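Local coordinates for protein histidine acid phosphatase (Hafnia alvei, PDB 4ARU) that belongs to branch 2 of the histidine phosphatase superfamily, with a mixed central beta sheet and many surrounding helices, at residues A[37-42]-A[221-226]; A[65-70]-A[353-358]; A[317-322]-A[334-339]. All blocks are in the same frame, centred on the assembly; numbering follows the deposited sequence. Where two conformers were deposited one is given.

Interaction 1: A[37-42]-A[221-226]; sequences HQWPEW and AEIFLL
The benzene end of Trp39 meets Phe224 and Ile223, three residues pressed together without a true stack. Trp39 and Phe224 come rim to rim: CH2 of Trp39 lies 3.5 Å from CE1 of Phe224, the ring planes differ by only 18°, yet neither ring sits over the other. Phe224 leaves its helix pointing away from the loop; with CG beside the backbone N (chi1 -61°), the ring swings back and offers its CE1 corner. Ile223 does point at the loop, and its CG2, anti to the backbone N, reaches to 3.7 Å from CZ3 of Trp39. In this histidine phosphatase fold the contact lays an irregular loop, running between helices 29-33 and 51-70, against one flank of helix 213-229. Beyond it, Phe224 also packs against helices 162-172 and 243-262. At the pyrrole side of Trp39, NE1 donates to Met31 O, and the indole meets Trp237 edge-to-face. One turn further along the helix, Trp42 approaches with its ring edge: CH2 comes to 3.5 Å from the backbone O of Leu226, near the ring plane, and to 4.0 Å from CB of the same residue.

Interaction 2: A[65-70]-A[353-358]; sequences RERFQQ and NMVYQT
Arg67 reaches out from helix 51-70 to Val355 and Asn353 on strand 348-356, and its guanidinium alone makes the contact on the helix side. The side chain is fully stretched: CG is anti to the backbone N (chi1 172°) and the chain stays extended as far as NE. Although Arg67 CA and Val355 CA are 11.4 Å apart, the guanidinium therefore meets side chains of the strand. The two terminal nitrogens have different neighbours. NH1 of Arg67 lies 4.1 Å from the CG2 methyl of Val355, an oblique approach of a charged group to a purely apolar one. NH2 of Arg67 turns to the side-chain amide of Asn353, whose CG is also 4.1 Å away, at the guanidinium edge and near its plane. The two flat groups are steeply turned against each other, their planes 77° apart. The amide oxygen OD1 of Asn353 stays 4.1 Å from NH2 of Arg67, too far for a hydrogen bond, so Asn353 is a van der Waals neighbour here. The charge of Arg67 is answered elsewhere, by a salt bridge from NH2 to Glu339 OE2 on strand 335-342. That carboxylate probably does more than the amide to set the position of the guanidinium.

Val355 is buried, and its side chain also rests on Met60, further back along the helix that carries Arg67. Helix 51-70 therefore lies over one face of the mixed sheet, and the contact is made near the helix's C-terminal end. Within the sheet, strand 348-356 runs antiparallel to strand 335-342 on one side and to strand 375-378 on the other; Arg67 and Val355 both touch Ser376 of the latter, while Asn353 packs on Arg378.

Interaction 3: A[317-322]-A[334-339]; sequences LGMTWT and GALVFE
The CD1 methyl of Leu317 lies 4.0 Å from CE2 of Phe338, at the edge of the ring and in its plane, with the two side chains coming from opposite directions. Gly318 follows with positive phi (66°) as the C-prime residue of a Schellman motif, in which Met319 N bonds back to Ser314 O; the turn takes the chain out of the helix. Met319 then points toward strand 335-342, and its terminal CE rests loosely against CD1 of Leu336, 4.3 Å away. Its side chain also packs on Leu379 and Ile381. This is the hydrophobic layer between helix and sheet of an alpha/beta fold: Leu336 and Phe338 project from the same face of the strand, which pairs antiparallel with both strand 9-18 and strand 348-356. Leu336 also packs on Ile310 and Ile313 of helix 307-317. Further on, Trp321 uses the other branch of the same leucine. With CG between the backbone N and the carbonyl carbon (chi1 63°), its indole is turned so that both CH2 and CZ3 lie near Leu336 CD2, the ring crossing the leucine at a slant and CH2 of Trp321 being 3.9 Å from CD2 of Leu336. The polar side of the indole has a partner as well, NE1 donating to Asn329 O.

In the fold
All three contacts are largely buried, but they lie at different distances from the centre of the chain. Interaction 3 is nearest to it, and its side chains meet only through apolar atoms. Interactions 2 and 3 belong to one sheet: strands 335-342 and 348-356 are antiparallel neighbours, with Asn353 O 2.8 Å from Val337 N and CG2 of Val355 3.6 Å from CG2 of Val337. Helices 51-70 and 307-317 pack on opposite faces of these shared strands. Interaction 2 alone involves a charged group, Arg67, which is paired with Glu339 on the strand of interaction 3. Interaction 1 stands apart, its centre 27 to 29 Å from the other centres, joining loop to helix through aromatic rings.

Interaction 1: A[37-42]-A[221-226]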
loop_
_atom_site.group_PDB
_atom_site.type_symbol
_atom_site.label_atom_id
_atom_site.label_comp_id
_atom_site.label_asym_id
_atom_site.label_seq_id
_atom_site.Cartn_x
_atom_site.Cartn_y
_atom_site.Cartn_z
ATOM N N HIS A 37 8.835 -5.998 -27.652
ATOM C CA HIS A 37 10.042 -5.417 -27.056
ATOM C C HIS A 37 10.532 -6.293 -25.946
ATOM O O HIS A 37 9.827 -7.210 -25.545
ATOM C CB HIS A 37 9.735 -4.053 -26.506
ATOM C CG HIS A 37 9.122 -3.149 -27.506
ATOM N ND1 HIS A 37 9.647 -2.999 -28.770
ATOM C CD2 HIS A 37 8.002 -2.403 -27.465
ATOM C CE1 HIS A 37 8.897 -2.155 -29.454
ATOM N NE2 HIS A 37 7.891 -1.786 -28.691
ATOM N N GLN A 38 11.764 -6.093 -25.516
ATOM C CA GLN A 38 12.320 -6.905 -24.438
ATOM C C GLN A 38 12.216 -6.134 -23.142
ATOM O O GLN A 38 12.627 -4.976 -23.086
ATOM C CB GLN A 38 13.786 -7.232 -24.717
ATOM C CG GLN A 38 13.995 -7.866 -26.081
ATOM C CD GLN A 38 12.982 -8.966 -26.443
ATOM O OE1 GLN A 38 12.248 -8.869 -27.457
ATOM N NE2 GLN A 38 12.944 -10.022 -25.636
ATOM N N TRP A 39 11.683 -6.785 -22.112
ATOM C CA TRP A 39 11.654 -6.184 -20.819
ATOM C C TRP A 39 13.077 -5.966 -20.253
ATOM O O TRP A 39 13.921 -6.838 -20.367
ATOM C CB TRP A 39 10.823 -7.046 -19.861
ATOM C CG TRP A 39 9.351 -7.035 -20.169
ATOM C CD1 TRP A 39 8.659 -7.964 -20.918
ATOM C CD2 TRP A 39 8.394 -6.105 -19.685
ATOM N NE1 TRP A 39 7.321 -7.631 -20.927
ATOM C CE2 TRP A 39 7.134 -6.480 -20.209
ATOM C CE3 TRP A 39 8.473 -4.954 -18.902
ATOM C CZ2 TRP A 39 5.978 -5.771 -19.919
ATOM C CZ3 TRP A 39 7.338 -4.239 -18.641
ATOM C CH2 TRP A 39 6.086 -4.658 -19.126
ATOM N N PRO A 40 13.299 -4.811 -19.637
ATOM C CA PRO A 40 14.660 -4.509 -19.168
ATOM C C PRO A 40 15.029 -5.381 -17.953
ATOM O O PRO A 40 14.163 -5.735 -17.142
ATOM C CB PRO A 40 14.584 -3.015 -18.828
ATOM C CG PRO A 40 13.158 -2.734 -18.614
ATOM C CD PRO A 40 12.458 -3.601 -19.632
ATOM N N GLU A 41 16.294 -5.732 -17.840
ATOM C CA GLU A 41 16.758 -6.515 -16.692
ATOM C C GLU A 41 16.920 -5.622 -15.476
ATOM O O GLU A 41 17.522 -4.539 -15.554
ATOM C CB GLU A 41 18.050 -7.289 -16.991
ATOM C CG GLU A 41 17.823 -8.668 -17.645
ATOM C CD GLU A 41 17.201 -9.714 -16.690
ATOM O OE1 GLU A 41 15.940 -9.776 -16.547
ATOM O OE2 GLU A 41 17.976 -10.509 -16.084
ATOM N N TRP A 42 16.396 -6.094 -14.336
ATOM C CA TRP A 42 16.560 -5.410 -13.049
ATOM C C TRP A 42 17.853 -5.861 -12.366
ATOM O O TRP A 42 18.399 -6.930 -12.674
ATOM C CB TRP A 42 15.348 -5.691 -12.160
ATOM C CG TRP A 42 14.199 -4.866 -12.581
ATOM C CD1 TRP A 42 13.440 -4.999 -13.734
ATOM C CD2 TRP A 42 13.663 -3.752 -11.892
ATOM N NE1 TRP A 42 12.481 -4.030 -13.784
ATOM C CE2 TRP A 42 12.598 -3.243 -12.669
ATOM C CE3 TRP A 42 13.957 -3.141 -10.683
ATOM C CZ2 TRP A 42 11.852 -2.143 -12.266
ATOM C CZ3 TRP A 42 13.217 -2.037 -10.294
ATOM C CH2 TRP A 42 12.201 -1.544 -11.082
ATOM N N ALA A 221 1.242 -1.655 -15.834
ATOM C CA ALA A 221 1.320 -0.241 -15.515
ATOM C C ALA A 221 2.140 0.022 -14.262
ATOM O O ALA A 221 2.933 0.965 -14.231
ATOM C CB ALA A 221 -0.078 0.357 -15.333
ATOM N N GLU A 222 1.961 -0.820 -13.258
ATOM C CA GLU A 222 2.766 -0.703 -12.057
ATOM C C GLU A 222 4.251 -0.983 -12.337
ATOM O O GLU A 222 5.144 -0.302 -11.773
ATOM C CB GLU A 222 2.184 -1.609 -10.951
ATOM C CG GLU A 222 2.989 -1.652 -9.693
ATOM C CD GLU A 222 2.922 -0.393 -8.850
ATOM O OE1 GLU A 222 2.001 0.468 -9.056
ATOM O OE2 GLU A 222 3.800 -0.241 -7.970
ATOM N N ILE A 223 4.535 -1.941 -13.207
ATOM C CA ILE A 223 5.934 -2.193 -13.559
ATOM C C ILE A 223 6.555 -0.945 -14.213
ATOM O O ILE A 223 7.699 -0.585 -13.920
ATOM C CB ILE A 223 6.115 -3.468 -14.419
ATOM C CG1 ILE A 223 5.772 -4.669 -13.524
ATOM C CG2 ILE A 223 7.502 -3.486 -15.068
ATOM C CD1 ILE A 223 5.624 -5.958 -14.284
ATOM N N PHE A 224 5.840 -0.264 -15.117
ATOM C CA PHE A 224 6.386 0.935 -15.715
ATOM C C PHE A 224 6.659 1.991 -14.644
ATOM O O PHE A 224 7.688 2.646 -14.681
ATOM C CB PHE A 224 5.427 1.505 -16.761
ATOM C CG PHE A 224 5.130 0.579 -17.916
ATOM C CD1 PHE A 224 6.041 -0.339 -18.410
ATOM C CD2 PHE A 224 3.916 0.671 -18.544
ATOM C CE1 PHE A 224 5.732 -1.159 -19.492
ATOM C CE2 PHE A 224 3.596 -0.150 -19.637
ATOM C CZ PHE A 224 4.493 -1.060 -20.100
ATOM N N LEU A 225 5.738 2.148 -13.700
ATOM C CA LEU A 225 5.939 3.123 -12.643
ATOM C C LEU A 225 7.195 2.757 -11.830
ATOM O O LEU A 225 7.972 3.624 -11.423
ATOM C CB LEU A 225 4.722 3.136 -11.737
ATOM C CG LEU A 225 4.800 4.231 -10.656
ATOM C CD1 LEU A 225 3.507 4.986 -10.637
ATOM C CD2 LEU A 225 5.163 3.719 -9.291
ATOM N N LEU A 226 7.344 1.468 -11.563
ATOM C CA LEU A 226 8.529 0.989 -10.843
ATOM C C LEU A 226 9.813 1.256 -11.612
ATOM O O LEU A 226 10.795 1.689 -11.038
ATOM C CB LEU A 226 8.429 -0.479 -10.442
ATOM C CG LEU A 226 7.356 -0.827 -9.416
ATOM C CD1 LEU A 226 7.083 -2.340 -9.286
ATOM C CD2 LEU A 226 7.759 -0.283 -8.068
#

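Interaction 2: A[65-70]-A[353-358]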
loop_
_atom_site.group_PDB
_atom_site.type_symbol
_atom_site.label_atom_id
_atom_site.label_comp_id
_atom_site.label_asym_id
_atom_site.label_seq_id
_atom_site.Cartn_x
_atom_site.Cartn_y
_atom_site.Cartn_z
ATOM N N ARG A 65 11.446 11.581 10.512
ATOM C CA ARG A 65 12.229 12.123 11.630
ATOM C C ARG A 65 11.964 13.610 11.815
ATOM O O ARG A 65 11.660 14.058 12.929
ATOM C CB ARG A 65 13.737 11.842 11.473
ATOM C CG ARG A 65 14.605 12.412 12.589
ATOM C CD ARG A 65 14.079 11.949 13.948
ATOM N NE ARG A 65 14.868 12.386 15.108
ATOM C CZ ARG A 65 15.995 11.803 15.534
ATOM N NH1 ARG A 65 16.510 10.740 14.921
ATOM N NH2 ARG A 65 16.619 12.289 16.603
ATOM N N GLU A 66 12.033 14.386 10.729
ATOM C CA GLU A 66 11.850 15.824 10.836
ATOM C C GLU A 66 10.423 16.132 11.285
ATOM O O GLU A 66 10.257 17.029 12.120
ATOM C CB GLU A 66 12.112 16.525 9.514
ATOM C CG GLU A 66 13.551 16.570 9.064
ATOM C CD GLU A 66 13.862 17.678 8.043
ATOM O OE1 GLU A 66 13.178 18.720 7.979
ATOM O OE2 GLU A 66 14.858 17.512 7.308
ATOM N N ARG A 67 9.422 15.425 10.755
ATOM C CA ARG A 67 8.020 15.722 11.064
ATOM C C ARG A 67 7.779 15.394 12.536
ATOM O O ARG A 67 7.212 16.200 13.291
ATOM C CB ARG A 67 7.109 14.868 10.178
ATOM C CG ARG A 67 5.609 14.917 10.490
ATOM C CD ARG A 67 4.926 14.017 9.462
ATOM N NE ARG A 67 3.494 13.744 9.652
ATOM C CZ ARG A 67 2.532 13.944 8.735
ATOM N NH1 ARG A 67 2.790 14.442 7.512
ATOM N NH2 ARG A 67 1.277 13.623 9.047
ATOM N N PHE A 68 8.224 14.232 12.983
ATOM C CA PHE A 68 7.895 13.833 14.343
ATOM C C PHE A 68 8.707 14.588 15.400
ATOM O O PHE A 68 8.235 14.790 16.526
ATOM C CB PHE A 68 7.995 12.317 14.511
ATOM C CG PHE A 68 7.060 11.544 13.581
ATOM C CD1 PHE A 68 5.765 11.973 13.335
ATOM C CD2 PHE A 68 7.501 10.402 12.930
ATOM C CE1 PHE A 68 4.905 11.261 12.458
ATOM C CE2 PHE A 68 6.664 9.703 12.070
ATOM C CZ PHE A 68 5.388 10.148 11.814
ATOM N N GLN A 69 9.930 15.013 15.083
ATOM C CA GLN A 69 10.694 15.896 15.959
ATOM C C GLN A 69 9.993 17.206 16.139
ATOM O O GLN A 69 9.931 17.758 17.225
ATOM C CB GLN A 69 12.048 16.221 15.356
ATOM C CG GLN A 69 13.048 15.150 15.632
ATOM C CD GLN A 69 14.311 15.334 14.818
ATOM O OE1 GLN A 69 14.302 15.882 13.727
ATOM N NE2 GLN A 69 15.389 14.885 15.353
ATOM N N GLN A 70 9.485 17.747 15.041
ATOM C CA GLN A 70 8.818 19.043 15.115
ATOM C C GLN A 70 7.578 18.967 16.017
ATOM O O GLN A 70 7.257 19.937 16.699
ATOM C CB GLN A 70 8.436 19.493 13.699
ATOM C CG GLN A 70 7.698 20.843 13.652
ATOM C CD GLN A 70 7.174 21.156 12.250
ATOM O OE1 GLN A 70 6.514 20.337 11.598
ATOM N NE2 GLN A 70 7.472 22.359 11.786
ATOM N N ASN A 353 -3.366 10.255 7.496
ATOM C CA ASN A 353 -2.835 10.835 6.263
ATOM C C ASN A 353 -2.208 9.771 5.396
ATOM O O ASN A 353 -1.639 8.818 5.908
ATOM C CB ASN A 353 -1.751 11.881 6.543
ATOM C CG ASN A 353 -2.324 13.192 7.089
ATOM O OD1 ASN A 353 -2.770 13.225 8.219
ATOM N ND2 ASN A 353 -2.293 14.252 6.290
ATOM N N MET A 354 -2.292 9.955 4.094
ATOM C CA MET A 354 -1.489 9.177 3.156
ATOM C C MET A 354 -0.256 9.987 2.864
ATOM O O MET A 354 -0.374 11.053 2.295
ATOM C CB MET A 354 -2.247 8.873 1.862
ATOM C CG MET A 354 -1.596 7.837 0.983
ATOM S SD MET A 354 -1.564 6.163 1.765
ATOM C CE MET A 354 -0.532 5.551 0.431
ATOM N N VAL A 355 0.913 9.450 3.213
ATOM C CA VAL A 355 2.182 10.189 3.047
ATOM C C VAL A 355 3.033 9.434 2.036
ATOM O O VAL A 355 3.094 8.199 2.077
ATOM C CB VAL A 355 2.909 10.301 4.400
ATOM C CG1 VAL A 355 4.246 11.040 4.276
ATOM C CG2 VAL A 355 2.024 11.036 5.401
ATOM N N TYR A 356 3.597 10.152 1.091
ATOM C CA TYR A 356 4.187 9.535 -0.110
ATOM C C TYR A 356 5.133 10.431 -0.844
ATOM O O TYR A 356 5.098 11.640 -0.690
ATOM C CB TYR A 356 3.050 9.124 -1.052
ATOM C CG TYR A 356 2.342 10.340 -1.602
ATOM C CD1 TYR A 356 1.397 11.033 -0.857
ATOM C CD2 TYR A 356 2.662 10.866 -2.879
ATOM C CE1 TYR A 356 0.749 12.127 -1.363
ATOM C CE2 TYR A 356 2.061 11.992 -3.362
ATOM C CZ TYR A 356 1.115 12.648 -2.572
ATOM O OH TYR A 356 0.522 13.778 -3.048
ATOM N N GLN A 357 5.995 9.797 -1.634
ATOM C CA GLN A 357 6.774 10.480 -2.619
ATOM C C GLN A 357 5.991 10.595 -3.926
ATOM O O GLN A 357 5.414 9.612 -4.409
ATOM C CB GLN A 357 8.072 9.738 -2.857
ATOM C CG GLN A 357 9.070 9.933 -1.720
ATOM C CD GLN A 357 9.897 8.701 -1.419
ATOM O OE1 GLN A 357 9.346 7.618 -1.145
ATOM N NE2 GLN A 357 11.194 8.893 -1.299
ATOM N N THR A 358 6.002 11.791 -4.482
ATOM C CA THR A 358 5.500 12.002 -5.833
ATOM C C THR A 358 6.297 11.195 -6.821
ATOM O O THR A 358 7.402 10.707 -6.543
ATOM C CB THR A 358 5.515 13.468 -6.260
ATOM O OG1 THR A 358 6.869 13.905 -6.415
ATOM C CG2 THR A 358 4.792 14.366 -5.308
#

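Interaction 3: A[317-322]-A[334-339]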
loop_
_atom_site.group_PDB
_atom_site.type_symbol
_atom_site.label_atom_id
_atom_site.label_comp_id
_atom_site.label_asym_id
_atom_site.label_seq_id
_atom_site.Cartn_x
_atom_site.Cartn_y
_atom_site.Cartn_z
ATOM N N LEU A 317 -12.200 1.009 6.229
ATOM C CA LEU A 317 -12.498 2.324 6.806
ATOM C C LEU A 317 -13.221 3.260 5.812
ATOM O O LEU A 317 -13.628 4.372 6.202
ATOM C CB LEU A 317 -11.223 2.989 7.323
ATOM C CG LEU A 317 -10.642 2.354 8.591
ATOM C CD1 LEU A 317 -9.309 2.954 8.937
ATOM C CD2 LEU A 317 -11.594 2.364 9.772
ATOM N N GLY A 318 -13.486 2.785 4.586
ATOM C CA GLY A 318 -14.168 3.611 3.581
ATOM C C GLY A 318 -13.366 4.815 3.123
ATOM O O GLY A 318 -13.966 5.825 2.715
ATOM N N MET A 319 -12.043 4.793 3.240
ATOM C CA MET A 319 -11.179 5.955 2.894
ATOM C C MET A 319 -10.803 5.862 1.419
ATOM O O MET A 319 -10.366 4.795 0.948
ATOM C CB MET A 319 -9.929 5.993 3.758
ATOM C CG MET A 319 -10.242 6.126 5.235
ATOM S SD MET A 319 -8.760 6.291 6.270
ATOM C CE MET A 319 -7.900 4.788 5.850
ATOM N N THR A 320 -10.946 6.959 0.698
ATOM C CA THR A 320 -10.541 6.993 -0.682
ATOM C C THR A 320 -9.720 8.248 -0.849
ATOM O O THR A 320 -9.876 9.220 -0.079
ATOM C CB THR A 320 -11.708 6.970 -1.663
ATOM O OG1 THR A 320 -12.586 8.024 -1.364
ATOM C CG2 THR A 320 -12.500 5.667 -1.559
ATOM N N TRP A 321 -8.851 8.232 -1.836
ATOM C CA TRP A 321 -7.952 9.340 -2.081
ATOM C C TRP A 321 -7.427 9.330 -3.481
ATOM O O TRP A 321 -7.474 8.305 -4.204
ATOM C CB TRP A 321 -6.806 9.364 -1.084
ATOM C CG TRP A 321 -5.926 8.169 -1.152
ATOM C CD1 TRP A 321 -4.907 7.940 -2.037
ATOM C CD2 TRP A 321 -5.937 7.029 -0.254
ATOM N NE1 TRP A 321 -4.300 6.726 -1.757
ATOM C CE2 TRP A 321 -4.901 6.147 -0.676
ATOM C CE3 TRP A 321 -6.749 6.649 0.827
ATOM C CZ2 TRP A 321 -4.663 4.939 -0.026
ATOM C CZ3 TRP A 321 -6.467 5.457 1.489
ATOM C CH2 TRP A 321 -5.446 4.609 1.052
ATOM N N THR A 322 -6.938 10.509 -3.884
ATOM C CA THR A 322 -6.049 10.636 -5.049
ATOM C C THR A 322 -4.854 11.442 -4.589
ATOM O O THR A 322 -4.961 12.378 -3.788
ATOM C CB THR A 322 -6.701 11.284 -6.302
ATOM O OG1 THR A 322 -5.855 11.116 -7.452
ATOM C CG2 THR A 322 -6.912 12.756 -6.148
ATOM N N GLY A 334 4.783 4.522 0.016
ATOM C CA GLY A 334 3.635 5.311 0.497
ATOM C C GLY A 334 3.025 4.652 1.707
ATOM O O GLY A 334 3.009 3.433 1.804
ATOM N N ALA A 335 2.533 5.444 2.646
ATOM C CA ALA A 335 2.092 4.891 3.876
ATOM C C ALA A 335 0.846 5.595 4.416
ATOM O O ALA A 335 0.745 6.849 4.297
ATOM C CB ALA A 335 3.189 4.974 4.902
ATOM N N LEU A 336 -0.030 4.823 5.053
ATOM C CA LEU A 336 -1.048 5.397 5.884
ATOM C C LEU A 336 -0.436 5.696 7.243
ATOM O O LEU A 336 0.071 4.780 7.958
ATOM C CB LEU A 336 -2.212 4.440 6.099
ATOM C CG LEU A 336 -3.090 4.205 4.881
ATOM C CD1 LEU A 336 -4.038 3.042 5.169
ATOM C CD2 LEU A 336 -3.823 5.507 4.528
ATOM N N VAL A 337 -0.536 6.927 7.660
ATOM C CA VAL A 337 0.006 7.384 8.918
ATOM C C VAL A 337 -1.164 7.738 9.794
ATOM O O VAL A 337 -1.865 8.731 9.572
ATOM C CB VAL A 337 0.941 8.589 8.739
ATOM C CG1 VAL A 337 1.487 9.041 10.081
ATOM C CG2 VAL A 337 2.072 8.262 7.736
ATOM N N PHE A 338 -1.332 6.949 10.825
ATOM C CA PHE A 338 -2.379 7.126 11.832
ATOM C C PHE A 338 -1.784 7.798 13.055
ATOM O O PHE A 338 -0.811 7.290 13.625
ATOM C CB PHE A 338 -2.990 5.801 12.271
ATOM C CG PHE A 338 -3.695 5.050 11.204
ATOM C CD1 PHE A 338 -3.021 4.240 10.305
ATOM C CD2 PHE A 338 -5.100 5.016 11.224
ATOM C CE1 PHE A 338 -3.706 3.556 9.349
ATOM C CE2 PHE A 338 -5.794 4.264 10.277
ATOM C CZ PHE A 338 -5.065 3.562 9.315
ATOM N N GLU A 339 -2.333 8.939 13.471
ATOM C CA GLU A 339 -1.791 9.755 14.555
ATOM C C GLU A 339 -2.796 9.805 15.660
ATOM O O GLU A 339 -3.954 10.172 15.437
ATOM C CB GLU A 339 -1.496 11.161 14.072
ATOM C CG GLU A 339 -0.402 11.178 13.030
ATOM C CD GLU A 339 0.002 12.549 12.518
ATOM O OE1 GLU A 339 -0.714 13.543 12.727
ATOM O OE2 GLU A 339 1.074 12.596 11.865
#